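Local coordinates for protein CofB (Escherichia coli, PDB 5AX6) that serves as a homotrimeric minor pilin of the CFA/III type IVb pilus of enterotoxigenic bacteria, and probably takes part in pilus assembly, at residues 84-92 with 102-113. Residues are numbered along the deposited sequence; the frame is centred on the assembly and turned at random.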
# COMPACT_ATOMS: atom_id res chain seq x y z
N ARG A 84 20.14 36.34 12.02
CA ARG A 84 19.41 35.54 11.04
C ARG A 84 20.32 34.75 10.12
O ARG A 84 19.97 33.65 9.67
CB ARG A 84 18.46 36.42 10.20
CG ARG A 84 17.39 35.58 9.50
CD ARG A 84 16.42 36.40 8.64
NE ARG A 84 15.34 35.56 8.13
CZ ARG A 84 14.21 35.33 8.77
NH1 ARG A 84 13.99 35.90 9.95
NH2 ARG A 84 13.29 34.53 8.25
N ILE A 85 21.51 35.27 9.84
CA ILE A 85 22.40 34.59 8.90
C ILE A 85 22.83 33.21 9.39
O ILE A 85 23.10 32.32 8.59
CB ILE A 85 23.66 35.42 8.57
CG1 ILE A 85 24.65 35.41 9.73
CG2 ILE A 85 23.26 36.86 8.18
CD1 ILE A 85 26.00 36.00 9.38
N PHE A 86 22.86 33.01 10.70
CA PHE A 86 23.30 31.71 11.23
C PHE A 86 22.20 30.64 11.21
O PHE A 86 22.48 29.46 11.39
CB PHE A 86 23.83 31.91 12.66
CG PHE A 86 24.97 32.89 12.71
CD1 PHE A 86 26.25 32.49 12.36
CD2 PHE A 86 24.75 34.22 13.04
CE1 PHE A 86 27.30 33.39 12.38
CE2 PHE A 86 25.81 35.13 13.06
CZ PHE A 86 27.08 34.71 12.72
N PHE A 87 20.97 31.06 10.97
CA PHE A 87 19.85 30.13 10.90
C PHE A 87 19.25 30.06 9.51
O PHE A 87 18.15 29.51 9.32
CB PHE A 87 18.78 30.53 11.91
CG PHE A 87 19.27 30.46 13.32
CD1 PHE A 87 19.26 29.24 13.99
CD2 PHE A 87 19.78 31.58 13.95
CE1 PHE A 87 19.74 29.15 15.29
CE2 PHE A 87 20.26 31.51 15.24
CZ PHE A 87 20.24 30.29 15.92
N THR A 88 19.96 30.61 8.54
CA THR A 88 19.53 30.53 7.15
C THR A 88 20.68 30.05 6.26
O THR A 88 21.82 30.07 6.68
CB THR A 88 18.99 31.89 6.63
OG1 THR A 88 19.95 32.92 6.90
CG2 THR A 88 17.68 32.22 7.33
N ARG A 89 20.36 29.59 5.05
CA ARG A 89 21.40 29.02 4.19
C ARG A 89 22.53 29.99 3.88
O ARG A 89 22.29 31.17 3.65
CB ARG A 89 20.79 28.53 2.88
CG ARG A 89 19.82 27.37 3.02
CD ARG A 89 19.29 26.93 1.65
NE ARG A 89 18.61 28.02 0.95
CZ ARG A 89 19.10 28.68 -0.10
NH1 ARG A 89 20.30 28.37 -0.58
NH2 ARG A 89 18.40 29.67 -0.66
N LYS A 90 23.75 29.47 3.86
CA LYS A 90 24.90 30.25 3.42
C LYS A 90 24.65 30.88 2.04
O LYS A 90 24.99 32.04 1.81
CB LYS A 90 26.14 29.37 3.38
CG LYS A 90 27.40 30.05 2.84
CD LYS A 90 28.59 29.10 2.89
CE LYS A 90 29.89 29.79 2.50
NZ LYS A 90 30.34 30.80 3.52
N TYR A 91 24.03 30.13 1.14
CA TYR A 91 23.84 30.63 -0.22
C TYR A 91 22.46 31.20 -0.43
O TYR A 91 21.90 31.12 -1.53
CB TYR A 91 24.15 29.52 -1.24
CG TYR A 91 25.63 29.23 -1.20
CD1 TYR A 91 26.54 30.16 -1.67
CD2 TYR A 91 26.12 28.06 -0.61
CE1 TYR A 91 27.91 29.93 -1.60
CE2 TYR A 91 27.49 27.82 -0.54
CZ TYR A 91 28.37 28.76 -1.04
OH TYR A 91 29.72 28.53 -0.97
N CYS A 92 21.90 31.79 0.63
CA CYS A 92 20.78 32.71 0.50
C CYS A 92 21.13 33.82 -0.50
O CYS A 92 20.24 34.40 -1.12
CB CYS A 92 20.43 33.32 1.85
SG CYS A 92 19.28 32.27 2.80
N GLU A 102 25.30 25.42 4.46
CA GLU A 102 24.30 25.34 3.43
C GLU A 102 23.28 24.27 3.80
O GLU A 102 23.41 23.13 3.36
CB GLU A 102 24.93 25.03 2.07
CG GLU A 102 23.91 24.97 0.93
CD GLU A 102 23.19 26.30 0.70
OE1 GLU A 102 23.59 27.31 1.30
OE2 GLU A 102 22.22 26.33 -0.09
N PHE A 103 22.30 24.63 4.63
CA PHE A 103 21.22 23.70 4.96
C PHE A 103 20.53 23.19 3.69
O PHE A 103 20.35 23.94 2.73
CB PHE A 103 20.22 24.37 5.90
CG PHE A 103 20.87 25.03 7.08
CD1 PHE A 103 21.57 24.27 8.00
CD2 PHE A 103 20.80 26.40 7.27
CE1 PHE A 103 22.18 24.86 9.09
CE2 PHE A 103 21.41 27.00 8.36
CZ PHE A 103 22.10 26.23 9.26
N SER A 104 20.15 21.92 3.67
CA SER A 104 19.55 21.34 2.46
C SER A 104 18.15 21.86 2.24
O SER A 104 17.64 21.81 1.12
CB SER A 104 19.53 19.81 2.52
OG SER A 104 18.73 19.36 3.60
N LYS A 105 17.53 22.36 3.30
CA LYS A 105 16.19 22.93 3.26
C LYS A 105 16.19 24.24 4.02
O LYS A 105 17.04 24.45 4.87
CB LYS A 105 15.19 21.96 3.91
CG LYS A 105 15.51 21.76 5.41
CD LYS A 105 14.56 20.77 6.09
CE LYS A 105 15.08 20.35 7.47
NZ LYS A 105 14.34 19.15 7.97
N ASP A 106 15.24 25.13 3.75
CA ASP A 106 15.11 26.35 4.56
C ASP A 106 14.26 26.11 5.80
O ASP A 106 13.09 25.76 5.69
CB ASP A 106 14.51 27.49 3.74
CG ASP A 106 15.36 27.86 2.55
OD1 ASP A 106 16.51 28.29 2.76
OD2 ASP A 106 14.88 27.72 1.41
N TYR A 107 14.83 26.32 6.98
CA TYR A 107 14.02 26.27 8.19
C TYR A 107 13.14 27.50 8.27
O TYR A 107 11.95 27.42 8.57
CB TYR A 107 14.92 26.16 9.42
CG TYR A 107 15.70 24.88 9.44
CD1 TYR A 107 15.16 23.71 9.99
CD2 TYR A 107 16.97 24.82 8.89
CE1 TYR A 107 15.88 22.52 10.01
CE2 TYR A 107 17.70 23.64 8.89
CZ TYR A 107 17.15 22.50 9.45
OH TYR A 107 17.89 21.34 9.44
N ILE A 108 13.76 28.65 8.00
CA ILE A 108 13.04 29.90 7.86
C ILE A 108 13.53 30.56 6.57
O ILE A 108 14.61 30.24 6.09
CB ILE A 108 13.28 30.85 9.06
CG1 ILE A 108 14.76 31.19 9.17
CG2 ILE A 108 12.77 30.20 10.35
CD1 ILE A 108 15.10 32.13 10.35
N PRO A 109 12.73 31.47 6.01
CA PRO A 109 13.11 32.11 4.75
C PRO A 109 14.39 32.94 4.85
O PRO A 109 14.68 33.50 5.91
CB PRO A 109 11.90 33.02 4.43
CG PRO A 109 11.06 33.04 5.67
CD PRO A 109 11.34 31.77 6.41
N CYS A 110 15.15 33.01 3.77
CA CYS A 110 16.32 33.87 3.72
C CYS A 110 15.98 35.28 4.15
O CYS A 110 16.67 35.89 4.98
CB CYS A 110 16.89 33.90 2.30
SG CYS A 110 17.53 32.29 1.79
N GLU A 111 14.90 35.80 3.59
CA GLU A 111 14.46 37.14 3.90
C GLU A 111 13.38 37.06 4.97
O GLU A 111 12.43 36.30 4.83
CB GLU A 111 13.93 37.80 2.62
CG GLU A 111 13.44 39.22 2.79
CD GLU A 111 13.03 39.82 1.45
OE1 GLU A 111 13.30 39.19 0.40
OE2 GLU A 111 12.45 40.93 1.46
N GLU A 112 13.53 37.83 6.04
CA GLU A 112 12.47 37.89 7.04
C GLU A 112 11.18 38.31 6.36
O GLU A 112 11.20 39.22 5.53
CB GLU A 112 12.82 38.86 8.16
CG GLU A 112 11.75 38.92 9.27
CD GLU A 112 12.05 39.98 10.32
OE1 GLU A 112 12.51 39.61 11.43
OE2 GLU A 112 11.82 41.17 10.03
N PRO A 113 10.07 37.64 6.70
CA PRO A 113 8.73 38.00 6.20
C PRO A 113 8.48 39.51 6.27
O PRO A 113 8.63 40.12 7.32
CB PRO A 113 7.80 37.23 7.13
CG PRO A 113 8.58 35.97 7.43
CD PRO A 113 10.04 36.40 7.50
O HOH W 1 15.00 38.28 11.26
O HOH W 2 16.71 28.26 7.33
O HOH W 3 19.16 35.51 6.06
O HOH W 4 17.18 29.60 4.87
O HOH W 5 15.58 29.84 -0.22
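With CG set opposite its own carbonyl carbon (chi1 -65°) and a bend at chi3 (-59°), Arg89 turns its guanidinium between Glu102 and Asp106; Glu102 bends at chi2 (62°) to meet it. Both carboxylates lie at the guanidinium edge: NH1 of Arg89 reaches the syn lone pair of Glu102 OE2 at 2.8 Å, and NE of Arg89 meets Asp106 OD1 at 2.8 Å, which makes a two-acid salt-bridge network. The other Glu102 oxygen, OE1, accepts a hydrogen bond from the backbone N-H of Tyr91 (N to OE1 2.9 Å), so each carboxylate oxygen holds a different residue of the turn. An alanine in place of Arg89 would probably leave Glu102 and Asp106 without their shared cation, with Asp106 held mainly by water.

At the other end, the extended Arg84 grips Pro109 O side-on, NE at 3.1 Å and NH2 at 2.9 Å, with the oxygen close to the guanidinium plane. Ile108 CD1 lies over one face and Glu112 CA over the other, while NH1 forms a salt bridge with Glu17 of helix 4-25. Between these two clusters the Cys92 SG–Cys110 SG disulfide (2.0 Å) ties the segments covalently, and Thr88 CG2 packs on Ile108 CG1 at 3.6 Å. Within this long pilin-domain loop, the fit of the two segments thus probably rests on covalent, ionic and side-chain-to-backbone bonds, with apolar packing and bridging waters between them.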